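Local coordinates for orphan protein TM0875 (Thermotoga maritima, PDB 1O22) that is of unknown function but adopts a new fold in which helices accompany a mixed beta sheet, two copies of the chain forming the assembly, at residues D106-Y111 against K115-K120; E71-A76 against K124-Y129; K26-G31 against S53-R58; Y147-E150 against N155-E158. All blocks are in the same frame, centred on the assembly; numbering follows the deposited sequence.

Contact 1: residues D106-Y111 against K115-K120; sequences DYLDSY and KILSEK
Lys115 opens the pairing by passing its side chain alongside Ser110, its neighbour in a non-hydrogen-bonded antiparallel pair. Bends along its chain carry Lys115 CE to 3.4 Å from Ser110 OG, while the CA of Lys115 makes a CA-H...O contact of 3.3 Å with Asp109 O. Near its root, Lys115 CB meets Leu108 CD2 at 3.7 Å, the two side chains crossing at about a right angle. Ile116 comes next and supplies both backbone hydrogen bonds between the two segments: Ile116 N donates to Asp109 O at 2.9 Å, and Asp109 N returns a bond of 2.9 Å to Ile116 O. The latter is noticeably bent, with 135° at the hydrogen. Beyond this reciprocal pair, Ile116 CD1 reaches along the first strand to Tyr111 CB at 3.7 Å. Leu117 then turns CG anti to its backbone N (chi1 -173°), a setting that brings CD1 to 3.6 Å from Asp106 CB, and its own CB lies 4.2 Å from Leu108 CG. Leu108, buried between Lys115 and Leu117, sits in the break between strand pieces 106-107 and 109-111. The axes of strand pieces 109-111 and 115-119 are inclined at 137°, consistent with a twisted pairing in the hairpin of strands 100-111 and 114-119. On the face bearing Asp109 and Ile116, Tyr147 of helix 137-152 hydrogen-bonds to Asp109 OD2 and packs on Ile116. On the face bearing Ser110, Lys115 NZ bonds to Pro73 O. Within the sheet, strand 122-128 lies next to strand 114-119.

Contact 2: residues E71-A76 against K124-Y129; sequences EVPSFA and KIYVPY
Pro73 sets its CG over one face of the Tyr126 ring in a CH-pi contact. Pro73 CG stands 4.1 Å from the ring centroid, 22° off the normal, and is displaced toward the rim at the root of the side chain. Its nearest ring atom is Tyr126 CG at 3.8 Å, and the two delta carbons of Tyr126 are equally far from Pro73 CG. The adjoining Pro73 CD rests 3.9 Å from Tyr126 CB, so the aromatic group is met at its stem as well as on its face. The two side chains cross at about a right angle. Tyr126 presents the face because CG stands beside its backbone N (chi1 -59°) and the ring is turned square to the CA-CB-CG plane (chi2 -90°). One residue back, Val72 CG1 touches Pro128 CD at 4.0 Å, adding a second small apolar patch near the end of strand 122-128. Were Pro73 a glycine, this face of Tyr126 would probably lose its CH-pi partner, and a gap would be left between the loop and the strand. Farther out, Leu108 packs on both Pro73 and Tyr126, and Leu66 of strand 56-66 packs on Val72. Just past the loop, Phe75 and Ala76 pair antiparallel with a strand of the second subunit, whose Glu104 also forms a salt bridge with Lys124. Between the two segments themselves no hydrogen bond forms, and cohesion here rests on apolar fit and on the attraction of aliphatic C-H groups to an electron-rich phenol ring.

Contact 3: residues K26-G31 against S53-R58; sequences KGKEFG and SELIGR
Ile56, whose side chain meets Phe30 across the contact, has its carbonyl O bound by Ser53 N at 2.9 Å. This backbone bond closes a tight turn just ahead of strand 56-66. Inside the turn Ser53 OG accepts from Leu55 N at 3.1 Å, an ST turn whose bond is fairly straight (152° at the hydrogen). The turn sets Leu55 and Ile56 facing the loop that joins strand 19-25 to helix 31-44. Ile56 is extended, with CG1 anti to the backbone N (chi1 -175°), and this sends CD1 out over one face of the Phe30 ring. The methyl carbon Ile56 CD1 sits 3.9 Å from the Phe30 centroid, 19° off the normal, in a CH-pi contact. It lies closest to Phe30 CE1, at 3.7 Å. The carbonyl of the preceding residue comes to the rim instead: Leu55 O is 3.6 Å from Phe30 CZ, near the ring plane. Phe30 occupies the N-cap position of helix 31-44, so its ring joins the very start of that helix to the start of a sheet strand. With a serine in place of Phe30, Ile56 CD1 is likely to lose the ring it rests on, parting the helix start from strand 56-66. Beside the ring, the aliphatic part of Lys28 lies obliquely across Leu55, with Lys28 CE 3.8 Å from Leu55 CD1. Its amine end, turned by a bend at the last torsion, hydrogen-bonds to Thr44 O of the second subunit. Val46 of that same subunit packs on both Lys28 and Ile56, while its Gly45 packs on Leu55.

Contact 4: residues Y147-E150 against N155-E158; sequences YFFE and NPGE
An Asx turn at Asn155, running into the 3-10 segment 156-158, shapes the connection between helix 137-152 and strand 159-165 and folds Pro156 back against Phe149 of the helix. Asn155 OD1 accepts from Gly157 N at 3.2 Å; the hydrogen points well at the oxygen (155°), although the donor stands above the plane of the amide carbonyl. A backbone bond of 3.0 Å from Glu158 N to Asn155 O spans three residues, as in 3-10 geometry, and also lies within the turn. Pro156 meets the helix with its CA and with the CB and CG of its ring. Phe149 CD2 is 3.7 Å from Pro156 CA and equally 3.7 Å from Pro156 CB. Nearer the helix backbone, Phe149 CB lies 3.9 Å from Pro156 CG, so the stem of the phenylalanine packs on the proline along with the CD2 corner of its ring. The two side chains slide past each other in opposite directions. Phe149 takes up this position with CG beside its backbone N (chi1 -68°), which sends the ring alongside the returning chain. Glu150 adds a looser touch at the margin, its CG 4.5 Å from Pro156 CG. No hydrogen bond crosses between the segments. Around the contact, Phe149 stacks with Tyr159 at the start of strand 159-165, and the ring of Phe148, on the same helical turn, meets Tyr23 of strand 19-25. The returning loop is also tied to the loop just after that strand, since Lys26 bonds through its NZ to Gly157 O and through its backbone to Glu158.

How the contacts relate
From the N terminus, contact 3 closes first: the chain leaves strand 19-25, runs through helix 31-44 and returns at the start of strand 56-66. Contact 2 then closes the long excursion from residue 71 to residue 129, and contact 1, a hairpin, is nested inside it. Contact 4 follows in series, closing the short turn after helix 137-152. Contacts 1 and 2 lie on neighbouring strands of one sheet. Tyr147 links contact 1 to contact 4 on the helix side, and Lys26 links contact 4 to contact 3. Contacts 2 and 3 lie about 31 Å apart between centres, on opposite sides of the chain's centre, yet both touch the second subunit.

Contact 1: residues D106-Y111 against K115-K120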
# COMPACT_ATOMS: atom_id res chain seq x y z
N ASP A 106 8.57 9.28 -5.65
CA ASP A 106 7.23 9.59 -6.14
C ASP A 106 7.05 11.07 -6.13
O ASP A 106 7.33 11.71 -5.12
CB ASP A 106 6.18 8.97 -5.22
CG ASP A 106 5.96 7.51 -5.54
OD1 ASP A 106 5.24 7.24 -6.52
OD2 ASP A 106 6.49 6.59 -4.89
N TYR A 107 6.57 11.61 -7.24
CA TYR A 107 6.28 13.04 -7.36
C TYR A 107 4.88 13.26 -6.81
O TYR A 107 4.02 12.45 -7.03
CB TYR A 107 6.35 13.46 -8.84
CG TYR A 107 6.26 14.97 -9.07
CD1 TYR A 107 7.04 15.86 -8.33
CD2 TYR A 107 5.41 15.49 -10.02
CE1 TYR A 107 6.96 17.23 -8.54
CE2 TYR A 107 5.32 16.87 -10.23
CZ TYR A 107 6.10 17.73 -9.50
OH TYR A 107 6.02 19.09 -9.70
N LEU A 108 4.68 14.27 -5.98
CA LEU A 108 3.35 14.48 -5.42
C LEU A 108 2.52 15.29 -6.42
O LEU A 108 3.04 16.21 -7.02
CB LEU A 108 3.44 15.22 -4.08
CG LEU A 108 3.76 14.29 -2.90
CD1 LEU A 108 5.17 13.88 -2.88
CD2 LEU A 108 3.38 14.98 -1.60
N ASP A 109 1.23 14.98 -6.57
CA ASP A 109 0.34 15.88 -7.30
C ASP A 109 0.01 17.15 -6.48
O ASP A 109 0.10 17.14 -5.27
CB ASP A 109 -0.99 15.19 -7.59
CG ASP A 109 -0.88 14.07 -8.61
OD1 ASP A 109 0.09 14.03 -9.41
OD2 ASP A 109 -1.79 13.21 -8.70
N SER A 110 -0.39 18.20 -7.18
CA SER A 110 -0.79 19.48 -6.61
C SER A 110 -2.28 19.69 -6.83
O SER A 110 -2.75 19.48 -7.93
CB SER A 110 -0.08 20.62 -7.32
OG SER A 110 1.31 20.55 -7.10
N TYR A 111 -3.02 20.06 -5.79
CA TYR A 111 -4.43 20.47 -5.97
C TYR A 111 -4.67 21.66 -5.05
O TYR A 111 -4.73 21.49 -3.85
CB TYR A 111 -5.40 19.31 -5.66
CG TYR A 111 -6.82 19.57 -6.11
CD1 TYR A 111 -7.16 19.54 -7.46
CD2 TYR A 111 -7.82 19.88 -5.20
CE1 TYR A 111 -8.45 19.80 -7.88
CE2 TYR A 111 -9.13 20.13 -5.62
CZ TYR A 111 -9.43 20.09 -6.96
OH TYR A 111 -10.73 20.35 -7.40
N LYS A 115 -0.63 19.09 -1.47
CA LYS A 115 0.16 18.06 -2.15
C LYS A 115 -0.34 16.67 -1.76
O LYS A 115 -0.63 16.38 -0.63
CB LYS A 115 1.64 18.19 -1.81
CG LYS A 115 2.23 19.47 -2.20
CD LYS A 115 2.08 19.82 -3.69
CE LYS A 115 3.22 19.38 -4.50
NZ LYS A 115 4.35 20.31 -4.31
N ILE A 116 -0.39 15.79 -2.74
CA ILE A 116 -1.08 14.52 -2.60
C ILE A 116 -0.16 13.43 -3.12
O ILE A 116 0.31 13.48 -4.26
CB ILE A 116 -2.39 14.52 -3.43
CG1 ILE A 116 -3.33 15.63 -2.96
CG2 ILE A 116 -3.03 13.14 -3.42
CD1 ILE A 116 -3.99 16.29 -4.05
N LEU A 117 0.08 12.47 -2.24
CA LEU A 117 0.80 11.24 -2.52
C LEU A 117 -0.21 10.10 -2.59
O LEU A 117 -0.99 9.89 -1.68
CB LEU A 117 1.76 10.95 -1.38
CG LEU A 117 2.74 9.79 -1.54
CD1 LEU A 117 3.64 9.92 -2.79
CD2 LEU A 117 3.58 9.74 -0.27
N SER A 118 -0.20 9.38 -3.70
CA SER A 118 -1.13 8.30 -3.90
C SER A 118 -0.41 6.97 -4.05
O SER A 118 0.51 6.84 -4.87
CB SER A 118 -1.93 8.55 -5.17
OG SER A 118 -2.71 7.41 -5.43
N GLU A 119 -0.87 5.98 -3.31
CA GLU A 119 -0.48 4.61 -3.53
C GLU A 119 -1.73 3.73 -3.57
O GLU A 119 -2.32 3.49 -2.55
CB GLU A 119 0.54 4.16 -2.45
CG GLU A 119 0.14 4.47 -1.01
CD GLU A 119 0.75 5.76 -0.44
OE1 GLU A 119 -0.03 6.66 0.03
OE2 GLU A 119 2.00 5.85 -0.44
N LYS A 120 -2.13 3.26 -4.76
CA LYS A 120 -3.40 2.57 -5.01
C LYS A 120 -4.63 3.26 -4.39
O LYS A 120 -5.05 4.31 -4.89
CB LYS A 120 -3.36 1.06 -4.67
CG LYS A 120 -2.93 0.68 -3.28
CD LYS A 120 -1.44 0.48 -3.15
CE LYS A 120 -1.06 0.19 -1.70
NZ LYS A 120 -1.60 1.23 -0.74

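Contact 2: residues E71-A76 against K124-Y129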
# COMPACT_ATOMS: atom_id res chain seq x y z
N GLU A 71 8.19 24.25 4.16
CA GLU A 71 7.73 23.95 2.79
C GLU A 71 7.02 22.64 2.64
O GLU A 71 7.37 21.67 3.33
CB GLU A 71 8.93 23.92 1.86
CG GLU A 71 9.59 25.26 1.71
CD GLU A 71 10.80 25.21 0.79
OE1 GLU A 71 11.80 24.59 1.16
OE2 GLU A 71 10.74 25.84 -0.29
N VAL A 72 6.02 22.61 1.76
CA VAL A 72 5.36 21.36 1.38
C VAL A 72 6.32 20.51 0.57
O VAL A 72 7.18 21.02 -0.12
CB VAL A 72 4.02 21.59 0.52
CG1 VAL A 72 2.97 22.35 1.33
CG2 VAL A 72 4.31 22.28 -0.84
N PRO A 73 6.19 19.21 0.67
CA PRO A 73 7.00 18.29 -0.10
C PRO A 73 6.60 18.30 -1.58
O PRO A 73 5.46 18.50 -1.94
CB PRO A 73 6.67 16.93 0.54
CG PRO A 73 5.35 17.08 1.17
CD PRO A 73 5.20 18.51 1.53
N SER A 74 7.57 18.12 -2.45
CA SER A 74 7.33 17.78 -3.83
C SER A 74 7.59 16.33 -4.17
O SER A 74 7.03 15.86 -5.13
CB SER A 74 8.17 18.66 -4.74
OG SER A 74 7.74 19.99 -4.64
N PHE A 75 8.50 15.65 -3.46
CA PHE A 75 8.77 14.22 -3.74
C PHE A 75 8.79 13.42 -2.44
O PHE A 75 9.13 13.95 -1.42
CB PHE A 75 10.10 13.99 -4.43
CG PHE A 75 10.17 14.59 -5.75
CD1 PHE A 75 9.78 13.86 -6.89
CD2 PHE A 75 10.60 15.92 -5.88
CE1 PHE A 75 9.86 14.44 -8.15
CE2 PHE A 75 10.67 16.49 -7.12
CZ PHE A 75 10.30 15.77 -8.26
N ALA A 76 8.34 12.17 -2.52
CA ALA A 76 8.44 11.21 -1.44
C ALA A 76 9.53 10.22 -1.86
O ALA A 76 9.53 9.74 -3.00
CB ALA A 76 7.12 10.50 -1.24
N LYS A 124 -2.17 10.31 0.97
CA LYS A 124 -1.63 11.17 2.03
C LYS A 124 -1.62 12.57 1.46
O LYS A 124 -1.12 12.79 0.36
CB LYS A 124 -0.20 10.75 2.36
CG LYS A 124 -0.03 9.36 2.94
CD LYS A 124 1.44 9.01 3.01
CE LYS A 124 1.72 7.78 3.84
NZ LYS A 124 3.15 7.36 3.62
N ILE A 125 -2.23 13.51 2.17
CA ILE A 125 -2.20 14.88 1.75
C ILE A 125 -1.45 15.73 2.73
O ILE A 125 -1.41 15.44 3.92
CB ILE A 125 -3.63 15.41 1.51
CG1 ILE A 125 -4.43 15.48 2.77
CG2 ILE A 125 -4.34 14.52 0.41
CD1 ILE A 125 -5.72 16.28 2.57
N TYR A 126 -0.79 16.73 2.19
CA TYR A 126 0.09 17.62 2.93
C TYR A 126 -0.36 19.00 2.62
O TYR A 126 -0.54 19.36 1.45
CB TYR A 126 1.54 17.44 2.48
CG TYR A 126 2.00 16.05 2.66
CD1 TYR A 126 2.61 15.65 3.85
CD2 TYR A 126 1.82 15.10 1.65
CE1 TYR A 126 3.01 14.33 4.02
CE2 TYR A 126 2.21 13.84 1.80
CZ TYR A 126 2.82 13.44 2.98
OH TYR A 126 3.18 12.13 3.08
N VAL A 127 -0.63 19.77 3.67
CA VAL A 127 -1.09 21.12 3.50
C VAL A 127 -0.30 22.05 4.41
O VAL A 127 0.07 21.68 5.53
CB VAL A 127 -2.58 21.26 3.78
CG1 VAL A 127 -3.41 20.69 2.64
CG2 VAL A 127 -2.96 20.59 5.12
N PRO A 128 -0.06 23.27 3.96
CA PRO A 128 0.66 24.22 4.79
C PRO A 128 -0.22 24.78 5.89
O PRO A 128 -1.40 25.08 5.68
CB PRO A 128 1.06 25.33 3.80
CG PRO A 128 0.22 25.16 2.62
CD PRO A 128 -0.46 23.83 2.67
N TYR A 129 0.38 24.92 7.06
CA TYR A 129 -0.33 25.47 8.19
C TYR A 129 -1.10 26.74 7.81
O TYR A 129 -2.30 26.90 8.11
CB TYR A 129 0.66 25.80 9.31
CG TYR A 129 0.04 26.62 10.46
CD1 TYR A 129 -1.01 26.10 11.23
CD2 TYR A 129 0.50 27.91 10.76
CE1 TYR A 129 -1.60 26.84 12.26
CE2 TYR A 129 -0.07 28.66 11.81
CZ TYR A 129 -1.13 28.12 12.55
OH TYR A 129 -1.72 28.82 13.59

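Contact 3: residues K26-G31 against S53-R58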
# COMPACT_ATOMS: atom_id res chain seq x y z
N LYS A 26 -24.48 7.98 -6.68
CA LYS A 26 -25.86 8.36 -6.38
C LYS A 26 -26.86 7.53 -7.17
O LYS A 26 -26.64 7.22 -8.35
CB LYS A 26 -26.11 9.82 -6.69
CG LYS A 26 -25.56 10.79 -5.72
CD LYS A 26 -25.75 12.21 -6.25
CE LYS A 26 -25.44 13.29 -5.20
NZ LYS A 26 -25.51 14.70 -5.79
N GLY A 27 -27.94 7.19 -6.48
CA GLY A 27 -29.02 6.43 -7.06
C GLY A 27 -28.87 4.92 -7.03
O GLY A 27 -29.87 4.22 -7.07
N LYS A 28 -27.64 4.42 -6.93
CA LYS A 28 -27.41 2.98 -6.88
C LYS A 28 -27.77 2.42 -5.51
O LYS A 28 -27.42 2.98 -4.46
CB LYS A 28 -25.98 2.64 -7.26
CG LYS A 28 -25.83 1.14 -7.55
CD LYS A 28 -24.61 0.80 -8.35
CE LYS A 28 -24.42 -0.71 -8.44
NZ LYS A 28 -25.51 -1.37 -9.20
N GLU A 29 -28.52 1.32 -5.52
CA GLU A 29 -28.91 0.65 -4.31
C GLU A 29 -28.00 -0.54 -4.15
O GLU A 29 -27.74 -1.28 -5.11
CB GLU A 29 -30.38 0.22 -4.36
CG GLU A 29 -31.37 1.38 -4.18
CD GLU A 29 -31.15 2.16 -2.88
OE1 GLU A 29 -30.93 1.52 -1.80
OE2 GLU A 29 -31.19 3.43 -2.94
N PHE A 30 -27.55 -0.74 -2.91
CA PHE A 30 -26.61 -1.79 -2.58
C PHE A 30 -27.15 -2.85 -1.64
O PHE A 30 -26.43 -3.75 -1.26
CB PHE A 30 -25.35 -1.18 -1.99
CG PHE A 30 -24.62 -0.32 -2.97
CD1 PHE A 30 -23.87 -0.90 -3.97
CD2 PHE A 30 -24.73 1.05 -2.92
CE1 PHE A 30 -23.21 -0.13 -4.90
CE2 PHE A 30 -24.06 1.83 -3.84
CZ PHE A 30 -23.30 1.22 -4.83
N GLY A 31 -28.44 -2.79 -1.33
CA GLY A 31 -29.02 -3.70 -0.37
C GLY A 31 -28.99 -5.14 -0.83
O GLY A 31 -28.72 -6.02 -0.01
N SER A 53 -14.45 0.84 -8.02
CA SER A 53 -14.96 1.08 -9.36
C SER A 53 -15.63 2.45 -9.39
O SER A 53 -15.72 3.15 -8.37
CB SER A 53 -15.97 -0.00 -9.77
OG SER A 53 -17.17 0.10 -9.00
N GLU A 54 -16.17 2.80 -10.55
CA GLU A 54 -16.99 4.00 -10.66
C GLU A 54 -18.28 3.94 -9.88
O GLU A 54 -18.90 4.99 -9.67
CB GLU A 54 -17.18 4.48 -12.14
CG GLU A 54 -18.21 3.91 -13.06
CD GLU A 54 -18.07 4.60 -14.44
OE1 GLU A 54 -18.45 5.80 -14.58
OE2 GLU A 54 -17.50 3.96 -15.35
N LEU A 55 -18.71 2.75 -9.45
CA LEU A 55 -19.97 2.61 -8.72
C LEU A 55 -19.83 2.72 -7.22
O LEU A 55 -20.75 3.15 -6.57
CB LEU A 55 -20.66 1.28 -9.06
CG LEU A 55 -20.90 1.07 -10.55
CD1 LEU A 55 -21.46 -0.33 -10.78
CD2 LEU A 55 -21.86 2.15 -11.09
N ILE A 56 -18.70 2.27 -6.70
CA ILE A 56 -18.50 2.07 -5.28
C ILE A 56 -16.99 1.87 -5.03
O ILE A 56 -16.27 1.30 -5.85
CB ILE A 56 -19.33 0.83 -4.77
CG1 ILE A 56 -19.21 0.73 -3.24
CG2 ILE A 56 -18.90 -0.48 -5.47
CD1 ILE A 56 -20.32 -0.07 -2.55
N GLY A 57 -16.54 2.29 -3.86
CA GLY A 57 -15.19 2.00 -3.45
C GLY A 57 -14.87 2.42 -2.04
O GLY A 57 -15.64 3.08 -1.36
N ARG A 58 -13.67 2.04 -1.63
CA ARG A 58 -13.12 2.40 -0.32
C ARG A 58 -11.69 2.92 -0.48
O ARG A 58 -10.86 2.30 -1.16
CB ARG A 58 -13.09 1.19 0.58
CG ARG A 58 -12.55 1.45 1.99
CD ARG A 58 -12.75 0.26 2.92
NE ARG A 58 -11.91 -0.84 2.52
CZ ARG A 58 -11.73 -1.95 3.22
NH1 ARG A 58 -12.32 -2.12 4.40
NH2 ARG A 58 -10.93 -2.90 2.75

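Contact 4: residues Y147-E150 against N155-E158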
# COMPACT_ATOMS: atom_id res chain seq x y z
N TYR A 147 -10.68 16.50 -5.97
CA TYR A 147 -9.46 16.01 -6.58
C TYR A 147 -9.56 14.54 -6.98
O TYR A 147 -9.19 14.17 -8.12
CB TYR A 147 -8.24 16.18 -5.64
CG TYR A 147 -7.07 15.34 -6.07
CD1 TYR A 147 -6.20 15.77 -7.10
CD2 TYR A 147 -6.83 14.10 -5.50
CE1 TYR A 147 -5.13 15.00 -7.51
CE2 TYR A 147 -5.78 13.31 -5.92
CZ TYR A 147 -4.92 13.77 -6.91
OH TYR A 147 -3.86 12.96 -7.30
N PHE A 148 -10.04 13.71 -6.06
CA PHE A 148 -10.13 12.27 -6.27
C PHE A 148 -11.05 11.91 -7.47
O PHE A 148 -10.65 11.22 -8.39
CB PHE A 148 -10.58 11.56 -4.98
CG PHE A 148 -10.86 10.07 -5.17
CD1 PHE A 148 -9.84 9.16 -5.17
CD2 PHE A 148 -12.16 9.63 -5.41
CE1 PHE A 148 -10.09 7.82 -5.40
CE2 PHE A 148 -12.43 8.29 -5.61
CZ PHE A 148 -11.40 7.38 -5.63
N PHE A 149 -12.27 12.41 -7.46
CA PHE A 149 -13.19 12.14 -8.56
C PHE A 149 -12.65 12.68 -9.88
O PHE A 149 -12.67 11.98 -10.86
CB PHE A 149 -14.60 12.71 -8.26
CG PHE A 149 -15.30 11.99 -7.14
CD1 PHE A 149 -15.35 10.62 -7.11
CD2 PHE A 149 -15.85 12.69 -6.07
CE1 PHE A 149 -15.98 9.96 -6.08
CE2 PHE A 149 -16.47 12.02 -5.05
CZ PHE A 149 -16.52 10.67 -5.05
N GLU A 150 -12.13 13.89 -9.88
CA GLU A 150 -11.58 14.45 -11.11
C GLU A 150 -10.38 13.63 -11.64
O GLU A 150 -10.26 13.42 -12.86
CB GLU A 150 -11.22 15.92 -10.94
CG GLU A 150 -12.45 16.80 -10.75
CD GLU A 150 -12.12 18.23 -10.31
OE1 GLU A 150 -10.92 18.57 -10.21
OE2 GLU A 150 -13.07 19.02 -10.08
N ASN A 155 -17.67 12.57 -12.38
CA ASN A 155 -18.33 13.78 -11.93
C ASN A 155 -18.64 13.72 -10.42
O ASN A 155 -19.44 12.89 -9.97
CB ASN A 155 -19.62 13.99 -12.74
CG ASN A 155 -20.30 15.35 -12.50
OD1 ASN A 155 -20.00 16.10 -11.56
ND2 ASN A 155 -21.26 15.65 -13.37
N PRO A 156 -18.03 14.61 -9.63
CA PRO A 156 -18.22 14.59 -8.17
C PRO A 156 -19.66 14.77 -7.72
O PRO A 156 -20.01 14.29 -6.67
CB PRO A 156 -17.32 15.74 -7.67
CG PRO A 156 -16.40 16.09 -8.81
CD PRO A 156 -17.09 15.67 -10.07
N GLY A 157 -20.49 15.45 -8.51
CA GLY A 157 -21.88 15.68 -8.20
C GLY A 157 -22.75 14.43 -8.31
O GLY A 157 -23.92 14.45 -7.89
N GLU A 158 -22.19 13.35 -8.86
CA GLU A 158 -22.88 12.07 -8.99
C GLU A 158 -22.56 11.07 -7.90
O GLU A 158 -22.95 9.92 -8.00
CB GLU A 158 -22.56 11.47 -10.39
CG GLU A 158 -23.19 12.30 -11.51
CD GLU A 158 -22.91 11.80 -12.92
OE1 GLU A 158 -22.19 10.80 -13.10
OE2 GLU A 158 -23.42 12.43 -13.87